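PDB 5KZS: putative cell surface protein, similar to internalin proteins from Listeria monocytogenes EGD-e, which is of unknown function but, as an internalin-like leucine-rich-repeat protein of the cell surface, probably takes part in protein-protein binding. Local coordinates for residues P186-L191 against T209-L214; I139-G144 against D165-P170; Y152-M157 against T174-H179; N203-M208 against Y224-E229; L114-Y119 against I128-S133. All coordinates share one frame; numbering follows the deposited sequence.

Interaction 1 (P186-L191 against T209-L214); sequences PDFQNL and TNFTNL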
# COMPACT_ATOMS: atom_id res chain seq x y z
N PRO A 186 -12.50 -4.27 -3.97
CA PRO A 186 -13.43 -5.34 -3.58
C PRO A 186 -14.02 -5.15 -2.19
O PRO A 186 -13.32 -4.74 -1.28
CB PRO A 186 -12.53 -6.57 -3.59
CG PRO A 186 -11.52 -6.29 -4.65
CD PRO A 186 -11.30 -4.81 -4.64
N ASP A 187 -15.30 -5.44 -2.04
CA ASP A 187 -15.94 -5.46 -0.73
C ASP A 187 -15.58 -6.79 -0.10
O ASP A 187 -16.20 -7.80 -0.39
CB ASP A 187 -17.47 -5.32 -0.84
CG ASP A 187 -18.16 -5.29 0.52
OD1 ASP A 187 -17.47 -5.21 1.56
OD2 ASP A 187 -19.41 -5.33 0.55
N PHE A 188 -14.59 -6.79 0.78
CA PHE A 188 -14.01 -8.03 1.27
C PHE A 188 -14.97 -8.81 2.16
O PHE A 188 -15.57 -8.25 3.07
CB PHE A 188 -12.70 -7.77 2.01
CG PHE A 188 -11.67 -7.06 1.19
CD1 PHE A 188 -11.03 -7.71 0.15
CD2 PHE A 188 -11.35 -5.73 1.45
CE1 PHE A 188 -10.07 -7.05 -0.61
CE2 PHE A 188 -10.39 -5.07 0.70
CZ PHE A 188 -9.75 -5.73 -0.34
N GLN A 189 -15.10 -10.10 1.87
CA GLN A 189 -16.08 -10.96 2.52
C GLN A 189 -15.51 -11.85 3.65
O GLN A 189 -16.23 -12.14 4.61
CB GLN A 189 -16.80 -11.81 1.47
CG GLN A 189 -17.57 -10.99 0.42
CD GLN A 189 -18.73 -10.20 1.02
OE1 GLN A 189 -18.80 -8.96 0.89
NE2 GLN A 189 -19.63 -10.90 1.70
N ASN A 190 -14.25 -12.27 3.57
CA ASN A 190 -13.66 -13.07 4.66
C ASN A 190 -12.34 -12.48 5.21
O ASN A 190 -11.35 -13.21 5.43
CB ASN A 190 -13.52 -14.54 4.21
CG ASN A 190 -13.44 -15.52 5.38
OD1 ASN A 190 -14.11 -15.33 6.41
ND2 ASN A 190 -12.64 -16.58 5.23
N LEU A 191 -12.35 -11.16 5.44
CA LEU A 191 -11.29 -10.46 6.19
C LEU A 191 -11.89 -9.96 7.50
O LEU A 191 -11.72 -8.80 7.86
CB LEU A 191 -10.71 -9.29 5.38
CG LEU A 191 -10.01 -9.61 4.05
CD1 LEU A 191 -9.50 -8.34 3.38
CD2 LEU A 191 -8.86 -10.59 4.23
N THR A 209 -16.09 1.71 -2.18
CA THR A 209 -16.79 0.62 -1.54
C THR A 209 -17.09 0.82 -0.07
O THR A 209 -16.18 1.01 0.71
CB THR A 209 -15.92 -0.62 -1.65
OG1 THR A 209 -15.70 -0.87 -3.04
CG2 THR A 209 -16.58 -1.82 -0.99
N ASN A 210 -18.35 0.73 0.31
CA ASN A 210 -18.77 0.93 1.69
C ASN A 210 -18.74 -0.42 2.39
O ASN A 210 -19.74 -1.13 2.42
CB ASN A 210 -20.16 1.57 1.74
CG ASN A 210 -20.54 2.08 3.12
OD1 ASN A 210 -19.70 2.23 4.00
ND2 ASN A 210 -21.82 2.38 3.30
N PHE A 211 -17.60 -0.74 2.99
CA PHE A 211 -17.31 -2.12 3.43
C PHE A 211 -18.34 -2.72 4.40
O PHE A 211 -18.54 -2.19 5.49
CB PHE A 211 -15.91 -2.20 4.08
CG PHE A 211 -14.79 -1.84 3.14
CD1 PHE A 211 -14.56 -2.58 1.99
CD2 PHE A 211 -13.97 -0.76 3.40
CE1 PHE A 211 -13.53 -2.23 1.13
CE2 PHE A 211 -12.94 -0.41 2.54
CZ PHE A 211 -12.72 -1.14 1.41
N THR A 212 -18.95 -3.83 3.99
CA THR A 212 -20.04 -4.47 4.75
C THR A 212 -19.58 -5.42 5.87
O THR A 212 -20.29 -5.57 6.87
CB THR A 212 -20.99 -5.26 3.81
OG1 THR A 212 -20.24 -6.11 2.95
CG2 THR A 212 -21.82 -4.30 2.97
N ASN A 213 -18.41 -6.04 5.70
CA ASN A 213 -18.00 -7.17 6.54
C ASN A 213 -16.56 -7.08 7.07
O ASN A 213 -15.85 -8.09 7.13
CB ASN A 213 -18.20 -8.46 5.75
CG ASN A 213 -18.24 -9.69 6.63
OD1 ASN A 213 -18.67 -9.63 7.79
ND2 ASN A 213 -17.78 -10.81 6.10
N LEU A 214 -16.14 -5.88 7.48
CA LEU A 214 -14.84 -5.68 8.11
C LEU A 214 -15.02 -5.52 9.62
O LEU A 214 -14.73 -4.47 10.19
CB LEU A 214 -14.12 -4.47 7.49
CG LEU A 214 -13.71 -4.64 6.03
CD1 LEU A 214 -13.07 -3.38 5.51
CD2 LEU A 214 -12.76 -5.81 5.85
O HOH W 1 -16.42 -5.80 4.08
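Asp-187 OD1 is gripped by the backbone of Thr-212 and by a bridging water. The N-H of Thr-212 reaches it almost straight, N to OD1 3.2 Å at 163°, while the water donates to OD1 from 2.8 Å. The partner oxygen, Asp-187 OD2, takes the hydroxyl Thr-212 OG1 at 2.7 Å. Both protein donors approach on the syn sides, somewhat out of the carboxylate plane; with CG anti to the backbone N (chi1 -178°), the carboxylate extends across to Thr-212. The same water also donates to Phe-188 O and accepts from Asn-213 N. Such contacts join successive turns of a leucine-rich-repeat solenoid, where equivalent residues line up: Phe-188 and Phe-211 lie side by side and point the same way, CD2 of the first 4.1 Å from CE1 of the second. Pro-186 O sits over the centre of the Phe-188 ring and at the edge of the Phe-211 ring, 3.5 Å from its CE1. Further along, Leu-214 CD2 packs against Leu-191 CB at 4.1 Å.

Interaction 2 (I139-G144 against D165-P170); sequences IPDFTG and DFHTIP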
# COMPACT_ATOMS: atom_id res chain seq x y z
N ILE A 139 -2.23 -10.17 -7.71
CA ILE A 139 -2.07 -10.80 -6.41
C ILE A 139 -2.89 -12.06 -6.45
O ILE A 139 -4.07 -12.01 -6.77
CB ILE A 139 -2.53 -9.91 -5.25
CG1 ILE A 139 -1.88 -8.53 -5.36
CG2 ILE A 139 -2.17 -10.54 -3.90
CD1 ILE A 139 -2.52 -7.49 -4.48
N PRO A 140 -2.27 -13.21 -6.15
CA PRO A 140 -3.07 -14.42 -6.15
C PRO A 140 -4.00 -14.45 -4.93
O PRO A 140 -3.67 -13.90 -3.88
CB PRO A 140 -2.03 -15.52 -6.06
CG PRO A 140 -0.94 -14.90 -5.25
CD PRO A 140 -0.92 -13.44 -5.60
N ASP A 141 -5.15 -15.08 -5.12
CA ASP A 141 -6.05 -15.38 -4.03
C ASP A 141 -5.52 -16.61 -3.27
O ASP A 141 -5.88 -17.76 -3.57
CB ASP A 141 -7.43 -15.64 -4.61
CG ASP A 141 -8.49 -15.80 -3.55
OD1 ASP A 141 -8.16 -15.69 -2.34
OD2 ASP A 141 -9.66 -16.02 -3.95
N PHE A 142 -4.69 -16.34 -2.26
CA PHE A 142 -3.79 -17.34 -1.64
C PHE A 142 -4.51 -18.57 -1.11
O PHE A 142 -5.48 -18.43 -0.37
CB PHE A 142 -3.02 -16.75 -0.46
CG PHE A 142 -2.32 -15.46 -0.77
CD1 PHE A 142 -1.13 -15.45 -1.49
CD2 PHE A 142 -2.84 -14.25 -0.33
CE1 PHE A 142 -0.47 -14.26 -1.76
CE2 PHE A 142 -2.19 -13.07 -0.61
CZ PHE A 142 -1.01 -13.07 -1.32
N THR A 143 -4.00 -19.76 -1.47
CA THR A 143 -4.56 -21.05 -1.05
C THR A 143 -3.77 -21.76 0.06
O THR A 143 -4.35 -22.53 0.83
CB THR A 143 -4.62 -22.03 -2.23
OG1 THR A 143 -3.34 -22.04 -2.88
CG2 THR A 143 -5.68 -21.60 -3.23
N GLY A 144 -2.47 -21.48 0.15
CA GLY A 144 -1.55 -22.28 0.97
C GLY A 144 -0.89 -21.60 2.16
O GLY A 144 0.12 -22.12 2.67
N ASP A 165 -10.79 -10.76 -4.07
CA ASP A 165 -11.51 -10.79 -2.80
C ASP A 165 -11.04 -11.99 -2.00
O ASP A 165 -11.67 -13.04 -2.03
CB ASP A 165 -13.01 -10.85 -3.02
CG ASP A 165 -13.79 -10.95 -1.71
OD1 ASP A 165 -13.17 -10.75 -0.63
OD2 ASP A 165 -15.01 -11.23 -1.76
N PHE A 166 -9.99 -11.79 -1.21
CA PHE A 166 -9.23 -12.89 -0.60
C PHE A 166 -10.09 -13.87 0.20
O PHE A 166 -10.68 -13.50 1.22
CB PHE A 166 -8.15 -12.34 0.32
CG PHE A 166 -7.12 -11.48 -0.36
CD1 PHE A 166 -6.08 -12.05 -1.08
CD2 PHE A 166 -7.17 -10.09 -0.25
CE1 PHE A 166 -5.12 -11.26 -1.69
CE2 PHE A 166 -6.21 -9.30 -0.87
CZ PHE A 166 -5.18 -9.88 -1.59
N HIS A 167 -10.14 -15.13 -0.25
CA HIS A 167 -11.03 -16.15 0.33
C HIS A 167 -10.37 -16.99 1.43
O HIS A 167 -11.03 -17.36 2.41
CB HIS A 167 -11.58 -17.09 -0.77
CG HIS A 167 -12.47 -16.40 -1.75
ND1 HIS A 167 -12.02 -15.94 -2.97
CD2 HIS A 167 -13.78 -16.07 -1.68
CE1 HIS A 167 -13.02 -15.35 -3.61
NE2 HIS A 167 -14.10 -15.42 -2.85
N THR A 168 -9.09 -17.28 1.27
CA THR A 168 -8.43 -18.30 2.09
C THR A 168 -7.30 -17.74 2.98
O THR A 168 -6.31 -18.43 3.24
CB THR A 168 -7.92 -19.44 1.17
OG1 THR A 168 -8.80 -19.57 0.05
CG2 THR A 168 -7.84 -20.76 1.92
N ILE A 169 -7.48 -16.50 3.45
CA ILE A 169 -6.60 -15.88 4.45
C ILE A 169 -7.43 -15.12 5.53
O ILE A 169 -7.26 -13.92 5.73
CB ILE A 169 -5.53 -14.96 3.79
CG1 ILE A 169 -6.15 -13.96 2.81
CG2 ILE A 169 -4.50 -15.78 3.03
CD1 ILE A 169 -5.25 -12.79 2.47
N PRO A 170 -8.29 -15.85 6.26
CA PRO A 170 -9.19 -15.25 7.26
C PRO A 170 -8.54 -14.60 8.49
O PRO A 170 -9.21 -13.84 9.20
CB PRO A 170 -10.06 -16.43 7.71
CG PRO A 170 -9.17 -17.61 7.54
CD PRO A 170 -8.36 -17.32 6.31
O HOH W 2 -6.98 -16.16 -0.04
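The rings of Phe-142 and Phe-166 are almost parallel, with planes at 4°, yet they meet rim to rim, centroids 5.7 Å apart, and neither covers the other's face. Pro-140 O lies over the centre of one face of Phe-142, and Ile-169 CD1 approaches that ring's edge. At the edge of Phe-166, in its plane, is the branch methyl Ile-139 CG2, 3.8 Å from CE1. The imidazole of His-167 has Asp-165 O over one face, offset toward the rim, and Asp-141 at its edge. There His-167 ND1 donates to the syn lone pair of Asp-141 OD2 at 2.6 Å, nearly straight (173°), while His-167 N gives a second bond to Asp-141 OD1 at 2.9 Å. Asp-141 CG stands anti to the backbone N (chi1 -173°), which carries the carboxylate across to His-167. A water links Asp-141 OD1, Phe-142 O and Thr-168 N. Both segments are loops of consecutive turns of the leucine-rich-repeat solenoid, one leading from strand 134-135 into strand 150-152, the other from strand 150-152 into strand 174-176.

Interaction 3 (Y152-M157 against T174-H179); sequences YMADMM and TLDLSH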
# COMPACT_ATOMS: atom_id res chain seq x y z
N TYR A 152 2.27 -6.44 2.92
CA TYR A 152 2.70 -5.08 2.57
C TYR A 152 3.05 -5.02 1.09
O TYR A 152 4.04 -5.58 0.67
CB TYR A 152 3.90 -4.64 3.41
CG TYR A 152 3.59 -4.56 4.88
CD1 TYR A 152 3.71 -5.67 5.71
CD2 TYR A 152 3.14 -3.37 5.45
CE1 TYR A 152 3.42 -5.60 7.06
CE2 TYR A 152 2.84 -3.29 6.80
CZ TYR A 152 2.98 -4.41 7.59
OH TYR A 152 2.67 -4.32 8.91
N MSE A 153 2.22 -4.34 0.32
CA MSE A 153 2.37 -4.30 -1.12
C MSE A 153 2.26 -2.88 -1.63
O MSE A 153 1.56 -2.61 -2.61
CB MSE A 153 1.23 -5.12 -1.67
CG MSE A 153 1.04 -6.49 -1.03
SE MSE A 153 2.11 -7.74 -2.08
CE MSE A 153 0.73 -8.05 -3.41
N ALA A 154 2.96 -1.96 -0.97
CA ALA A 154 2.88 -0.54 -1.31
C ALA A 154 3.86 -0.18 -2.42
O ALA A 154 4.86 -0.84 -2.58
CB ALA A 154 3.17 0.29 -0.09
N ASP A 155 3.57 0.86 -3.18
CA ASP A 155 4.49 1.37 -4.20
C ASP A 155 4.84 0.34 -5.28
O ASP A 155 5.97 0.28 -5.76
CB ASP A 155 5.78 1.92 -3.55
CG ASP A 155 6.60 2.84 -4.49
OD1 ASP A 155 6.06 3.34 -5.50
OD2 ASP A 155 7.79 3.04 -4.22
N MSE A 156 3.84 -0.45 -5.68
CA MSE A 156 4.05 -1.52 -6.67
C MSE A 156 3.33 -1.30 -7.98
O MSE A 156 3.34 -2.18 -8.82
CB MSE A 156 3.62 -2.86 -6.07
CG MSE A 156 4.29 -3.16 -4.74
SE MSE A 156 4.04 -5.05 -4.28
CE MSE A 156 5.36 -5.88 -5.47
N MSE A 157 2.71 -0.14 -8.19
CA MSE A 157 1.87 0.11 -9.39
C MSE A 157 0.70 -0.85 -9.51
O MSE A 157 0.31 -1.21 -10.60
CB MSE A 157 2.68 0.13 -10.69
CG MSE A 157 3.84 1.09 -10.55
SE MSE A 157 4.59 1.47 -12.33
CE MSE A 157 6.02 2.69 -11.72
N THR A 174 -3.45 -6.97 8.90
CA THR A 174 -2.89 -5.76 8.30
C THR A 174 -2.69 -5.90 6.80
O THR A 174 -2.13 -6.90 6.35
CB THR A 174 -1.53 -5.40 8.96
OG1 THR A 174 -1.70 -5.19 10.38
CG2 THR A 174 -0.94 -4.13 8.34
N LEU A 175 -3.10 -4.89 6.05
CA LEU A 175 -2.97 -4.91 4.59
C LEU A 175 -2.63 -3.52 4.06
O LEU A 175 -3.41 -2.58 4.20
CB LEU A 175 -4.27 -5.40 3.96
CG LEU A 175 -4.43 -5.39 2.43
CD1 LEU A 175 -3.31 -6.13 1.71
CD2 LEU A 175 -5.76 -6.01 2.10
N ASP A 176 -1.46 -3.41 3.44
CA ASP A 176 -0.93 -2.12 3.03
C ASP A 176 -0.88 -2.09 1.51
O ASP A 176 -0.11 -2.83 0.89
CB ASP A 176 0.46 -1.91 3.65
CG ASP A 176 1.01 -0.51 3.44
OD1 ASP A 176 0.69 0.11 2.40
OD2 ASP A 176 1.79 -0.03 4.32
N LEU A 177 -1.71 -1.24 0.92
CA LEU A 177 -1.77 -1.08 -0.54
C LEU A 177 -1.55 0.39 -0.94
O LEU A 177 -1.97 0.83 -2.01
CB LEU A 177 -3.11 -1.62 -1.05
CG LEU A 177 -3.30 -3.14 -0.87
CD1 LEU A 177 -4.76 -3.56 -0.91
CD2 LEU A 177 -2.52 -3.94 -1.91
N SER A 178 -0.83 1.11 -0.08
CA SER A 178 -0.61 2.54 -0.26
C SER A 178 0.32 2.79 -1.44
O SER A 178 1.01 1.90 -1.85
CB SER A 178 -0.01 3.13 1.01
OG SER A 178 1.16 2.41 1.37
N HIS A 179 0.32 4.01 -1.97
CA HIS A 179 1.22 4.37 -3.08
C HIS A 179 1.06 3.51 -4.34
O HIS A 179 2.03 3.23 -5.06
CB HIS A 179 2.69 4.39 -2.61
CG HIS A 179 3.03 5.57 -1.78
ND1 HIS A 179 3.30 6.81 -2.33
CD2 HIS A 179 3.16 5.72 -0.43
CE1 HIS A 179 3.59 7.67 -1.36
NE2 HIS A 179 3.50 7.03 -0.20
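Tyr-152 and Asp-176 form a parallel bridge in the long sheet of the leucine-rich-repeat solenoid, where two neighbouring strands end and turn away. Met-153 N donates to Asp-176 O at 2.8 Å, and beyond the strands Asp-155 N reaches Ser-178 O at 3.1 Å. On the face that carries Tyr-152 and Asp-176, the tyrosine ring crosses the aspartate at about a right angle, its CD2 3.5 Å from Asp-176 CB; the OH end, bonded to Gln-150, comes to 3.7 Å from the methyl CG2 of Thr-174. Asp-176 OD1 accepts from Ser-178 N, forming an Asx turn, and on its syn lone pair from Ser-178 OG at 2.6 Å. That hydroxyl lies between its backbone N and carbonyl carbon (chi1 53°), which also sets it 3.3 Å from the methyl CB of Ala-154. Met-153 (selenomethionine) CB packs on Leu-177 CD2. Asn-180, at the consensus asparagine position of the LxxLxLxxNxL repeat, bonds to Met-153 O and Met-156 N, as is typical of leucine-rich repeats.

Interaction 4 (N203-M208 against Y224-E229); sequences NLTNTM and YNHLNE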
# COMPACT_ATOMS: atom_id res chain seq x y z
N ASN A 203 -5.76 6.49 -6.08
CA ASN A 203 -6.59 7.26 -6.98
C ASN A 203 -8.09 7.07 -6.71
O ASN A 203 -8.90 7.14 -7.63
CB ASN A 203 -6.24 6.85 -8.42
CG ASN A 203 -6.49 7.96 -9.42
OD1 ASN A 203 -7.49 7.96 -10.13
ND2 ASN A 203 -5.57 8.92 -9.47
N LEU A 204 -8.46 6.84 -5.45
CA LEU A 204 -9.88 6.67 -5.08
C LEU A 204 -10.59 8.02 -5.23
O LEU A 204 -10.25 8.99 -4.55
CB LEU A 204 -10.04 6.16 -3.65
CG LEU A 204 -9.33 4.86 -3.30
CD1 LEU A 204 -9.37 4.67 -1.79
CD2 LEU A 204 -9.92 3.64 -4.01
N THR A 205 -11.57 8.06 -6.13
CA THR A 205 -12.18 9.31 -6.56
C THR A 205 -13.71 9.26 -6.32
O THR A 205 -14.34 8.21 -6.51
CB THR A 205 -11.80 9.61 -8.03
OG1 THR A 205 -10.38 9.76 -8.13
CG2 THR A 205 -12.45 10.90 -8.52
N ASN A 206 -14.26 10.40 -5.87
CA ASN A 206 -15.67 10.55 -5.54
C ASN A 206 -16.11 9.68 -4.35
O ASN A 206 -16.24 10.19 -3.23
CB ASN A 206 -16.55 10.33 -6.79
CG ASN A 206 -17.94 10.95 -6.68
OD1 ASN A 206 -18.32 11.58 -5.67
ND2 ASN A 206 -18.70 10.79 -7.74
N THR A 207 -16.31 8.39 -4.57
CA THR A 207 -16.75 7.47 -3.53
C THR A 207 -16.03 6.16 -3.76
O THR A 207 -15.36 5.97 -4.77
CB THR A 207 -18.28 7.21 -3.60
OG1 THR A 207 -18.60 6.53 -4.83
CG2 THR A 207 -19.07 8.50 -3.52
N MSE A 208 -16.20 5.25 -2.80
CA MSE A 208 -15.57 3.93 -2.84
C MSE A 208 -16.49 2.96 -2.16
O MSE A 208 -17.53 3.34 -1.61
CB MSE A 208 -14.21 4.00 -2.12
CG MSE A 208 -14.37 3.99 -0.59
SE MSE A 208 -12.68 4.21 0.41
CE MSE A 208 -12.34 2.27 0.58
N TYR A 224 -4.36 11.36 1.14
CA TYR A 224 -3.95 11.57 -0.26
C TYR A 224 -4.72 10.75 -1.30
O TYR A 224 -4.14 10.07 -2.15
CB TYR A 224 -2.45 11.36 -0.39
CG TYR A 224 -1.60 12.45 0.18
CD1 TYR A 224 -1.50 13.68 -0.48
CD2 TYR A 224 -0.87 12.26 1.35
CE1 TYR A 224 -0.70 14.69 0.02
CE2 TYR A 224 -0.06 13.27 1.86
CZ TYR A 224 0.02 14.49 1.19
OH TYR A 224 0.80 15.52 1.67
N ASN A 225 -6.04 10.80 -1.21
CA ASN A 225 -6.96 10.25 -2.21
C ASN A 225 -7.91 11.39 -2.66
O ASN A 225 -7.71 12.56 -2.27
CB ASN A 225 -7.71 9.06 -1.59
CG ASN A 225 -6.90 7.76 -1.65
OD1 ASN A 225 -6.78 7.14 -2.71
ND2 ASN A 225 -6.36 7.34 -0.51
N HIS A 226 -8.92 11.08 -3.47
CA HIS A 226 -9.76 12.11 -4.05
C HIS A 226 -11.25 11.92 -3.77
O HIS A 226 -12.08 12.13 -4.66
CB HIS A 226 -9.50 12.18 -5.56
CG HIS A 226 -8.04 12.13 -5.92
ND1 HIS A 226 -7.22 13.24 -5.89
CD2 HIS A 226 -7.27 11.10 -6.32
CE1 HIS A 226 -6.00 12.89 -6.25
NE2 HIS A 226 -6.00 11.60 -6.52
N LEU A 227 -11.60 11.55 -2.54
CA LEU A 227 -13.00 11.27 -2.19
C LEU A 227 -13.81 12.54 -1.89
O LEU A 227 -13.31 13.45 -1.22
CB LEU A 227 -13.08 10.34 -0.99
CG LEU A 227 -12.39 8.99 -1.12
CD1 LEU A 227 -12.63 8.18 0.15
CD2 LEU A 227 -12.89 8.22 -2.33
N ASN A 228 -15.04 12.57 -2.39
CA ASN A 228 -16.03 13.58 -2.02
C ASN A 228 -16.85 13.11 -0.83
O ASN A 228 -17.49 13.91 -0.16
CB ASN A 228 -16.97 13.87 -3.19
CG ASN A 228 -16.26 14.54 -4.34
OD1 ASN A 228 -15.55 13.88 -5.08
ND2 ASN A 228 -16.43 15.85 -4.48
N GLU A 229 -16.83 11.82 -0.55
CA GLU A 229 -17.68 11.26 0.47
C GLU A 229 -17.05 9.96 0.95
O GLU A 229 -16.54 9.18 0.16
CB GLU A 229 -19.10 11.03 -0.10
CG GLU A 229 -19.89 9.86 0.51
CD GLU A 229 -21.38 9.97 0.24
OE1 GLU A 229 -22.13 10.09 1.24
OE2 GLU A 229 -21.80 9.93 -0.94
O HOH W 3 -20.39 11.50 -3.51
O HOH W 4 -17.45 6.43 -0.50
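Backbone bonds tie Leu-204 and Asn-206 to the chain from Asn-225 to Glu-229 in a short parallel pairing. His-226 N donates to Leu-204 O at 2.7 Å, and Asn-206 N to His-226 O at 3.0 Å, this donor standing 38° out of the carbonyl plane. Asn-206 O then accepts from Asn-228 N at 2.8 Å and, weakly, from Glu-229 N. One side-chain bond extends the pairing: Asn-225 OD1 takes the N-H of Leu-204 at 3.2 Å, while its ND2 serves Leu-222 O and Leu-199 O, so the amide of a buried residue is used at both ends. Among apolar contacts Leu-227 is central: with CG anti to the carbonyl carbon (chi1 -58°), its CD2 lies 3.8 Å from Leu-204 CB and its CD1 4.0 Å from the selenium SE of Met-208 (selenomethionine). The His-226 ring turns its edge to Asn-203 CA and bonds through ND1 to Ser-244 O. Water bridges Met-208 N to Glu-229 O. Strands 205-206 and 226-227 thus join successive turns of the leucine-rich-repeat solenoid in a two-stranded sheet, away from its long parallel sheet; the second is flanked by strand 243-252, on which Asn-228 rests, and by helix 263-270, touched by Glu-229.

Interaction 5 (L114-Y119 against I128-S133); sequences LSLPDY and ITMSGS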
# COMPACT_ATOMS: atom_id res chain seq x y z
N LEU A 114 8.67 -7.64 -9.54
CA LEU A 114 8.46 -8.86 -8.75
C LEU A 114 7.07 -9.50 -8.98
O LEU A 114 6.08 -8.79 -9.07
CB LEU A 114 8.56 -8.56 -7.26
CG LEU A 114 9.89 -8.10 -6.68
CD1 LEU A 114 9.68 -7.77 -5.21
CD2 LEU A 114 10.96 -9.17 -6.82
N SER A 115 7.02 -10.82 -9.06
CA SER A 115 5.75 -11.56 -9.02
C SER A 115 5.63 -12.20 -7.66
O SER A 115 6.62 -12.37 -6.96
CB SER A 115 5.70 -12.63 -10.12
OG SER A 115 6.61 -13.71 -9.89
N LEU A 116 4.42 -12.59 -7.30
CA LEU A 116 4.14 -13.25 -6.03
C LEU A 116 3.44 -14.58 -6.31
O LEU A 116 2.26 -14.57 -6.65
CB LEU A 116 3.26 -12.35 -5.16
CG LEU A 116 2.59 -12.97 -3.92
CD1 LEU A 116 3.56 -13.82 -3.07
CD2 LEU A 116 1.96 -11.88 -3.07
N PRO A 117 4.16 -15.72 -6.16
CA PRO A 117 3.53 -17.04 -6.30
C PRO A 117 2.39 -17.31 -5.31
O PRO A 117 2.29 -16.67 -4.27
CB PRO A 117 4.69 -18.01 -6.03
CG PRO A 117 5.92 -17.26 -6.42
CD PRO A 117 5.63 -15.82 -6.10
N ASP A 118 1.53 -18.26 -5.64
CA ASP A 118 0.55 -18.78 -4.70
C ASP A 118 1.28 -19.87 -3.90
O ASP A 118 1.16 -21.04 -4.20
CB ASP A 118 -0.66 -19.32 -5.48
CG ASP A 118 -1.76 -19.89 -4.59
OD1 ASP A 118 -1.81 -19.61 -3.38
OD2 ASP A 118 -2.60 -20.65 -5.11
N TYR A 119 2.06 -19.45 -2.91
CA TYR A 119 3.00 -20.35 -2.21
C TYR A 119 2.32 -21.51 -1.47
O TYR A 119 1.42 -21.30 -0.65
CB TYR A 119 3.86 -19.59 -1.20
CG TYR A 119 4.89 -18.63 -1.76
CD1 TYR A 119 5.96 -19.09 -2.53
CD2 TYR A 119 4.84 -17.26 -1.46
CE1 TYR A 119 6.94 -18.21 -3.00
CE2 TYR A 119 5.81 -16.38 -1.94
CZ TYR A 119 6.86 -16.85 -2.71
OH TYR A 119 7.81 -15.96 -3.17
N ILE A 128 4.40 -10.87 4.67
CA ILE A 128 5.04 -10.71 3.36
C ILE A 128 5.12 -9.23 3.04
O ILE A 128 4.16 -8.48 3.22
CB ILE A 128 4.26 -11.42 2.22
CG1 ILE A 128 4.18 -12.92 2.50
CG2 ILE A 128 4.92 -11.16 0.85
CD1 ILE A 128 3.47 -13.73 1.44
N THR A 129 6.27 -8.83 2.51
CA THR A 129 6.55 -7.44 2.24
C THR A 129 7.29 -7.36 0.92
O THR A 129 8.44 -7.80 0.83
CB THR A 129 7.42 -6.84 3.37
OG1 THR A 129 6.81 -7.09 4.65
CG2 THR A 129 7.61 -5.35 3.16
N MSE A 130 6.64 -6.82 -0.11
CA MSE A 130 7.28 -6.67 -1.42
C MSE A 130 7.32 -5.27 -1.96
O MSE A 130 7.67 -5.05 -3.14
CB MSE A 130 6.51 -7.59 -2.32
CG MSE A 130 7.04 -9.00 -2.04
SE MSE A 130 5.86 -10.21 -2.99
CE MSE A 130 6.75 -9.98 -4.73
N SER A 131 7.03 -4.32 -1.06
CA SER A 131 6.79 -2.94 -1.40
C SER A 131 7.97 -2.35 -2.14
O SER A 131 9.10 -2.75 -1.89
CB SER A 131 6.54 -2.14 -0.12
OG SER A 131 5.54 -2.76 0.70
N GLY A 132 7.73 -1.43 -3.06
CA GLY A 132 8.79 -0.70 -3.75
C GLY A 132 9.18 -1.24 -5.10
O GLY A 132 9.97 -0.61 -5.81
N SER A 133 8.62 -2.39 -5.47
CA SER A 133 8.86 -3.01 -6.77
C SER A 133 7.55 -3.18 -7.55
O SER A 133 6.51 -3.50 -6.97
CB SER A 133 9.55 -4.36 -6.56
OG SER A 133 10.74 -4.20 -5.81
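Met-130, a selenomethionine, pushes its terminal methyl against Leu-114 in the hydrophobic core of the leucine-rich-repeat solenoid. The pair CE to Leu-114 CB is only 3.4 Å apart, tighter than usual for two carbons, and the same methyl comes to 3.3 Å from Ser-115 O. The bend at the end of its chain (chi3 82°) turns CE toward Leu-114 and Ser-115, while the selenium SE lies 4.0 Å from CB of Leu-116. No hydrogen bond crosses between the segments, so side-chain fit carries the contact. In the next shell, Phe-103 of strand 100-103 touches both Leu-114 and Met-130, and Phe-142 packs on Leu-116. The backbones are held separately: Leu-114 bonds to Asn-134 and Ile-136, and a type II beta turn from Met-130 to Ser-133 carries the chain back past Leu-114. Gly-132 takes the positive phi of that turn (97°), and Ser-131 OG is bonded to Ala-154 N of the next repeat coil. As the turn closes, CB of Ser-133 meets the methyl CD1 of Leu-114 at 3.7 Å.

Along the chain interaction 5 comes first of the five; interactions 2 and 3 alternate their segments, as do interactions 1 and 4 further on. Interactions 5 and 3, with centres about 10 Å apart, share the long parallel sheet through strands 127-129, 150-152 and 174-176, and meet where Tyr-152 N bonds to Ile-128 O. Interactions 2 and 1 lie in the loops between strands, centres about 14 Å apart, and are joined by Gln-189 N to Asp-165 OD1; Thr-143 and Asp-118 likewise connect interactions 2 and 5. Interaction 4, about 27 Å from interaction 5 by centres, sits where the repeats meet strand 243-252. Sheet, loops and interior are thus each tied together, consistent with a rigid solenoid.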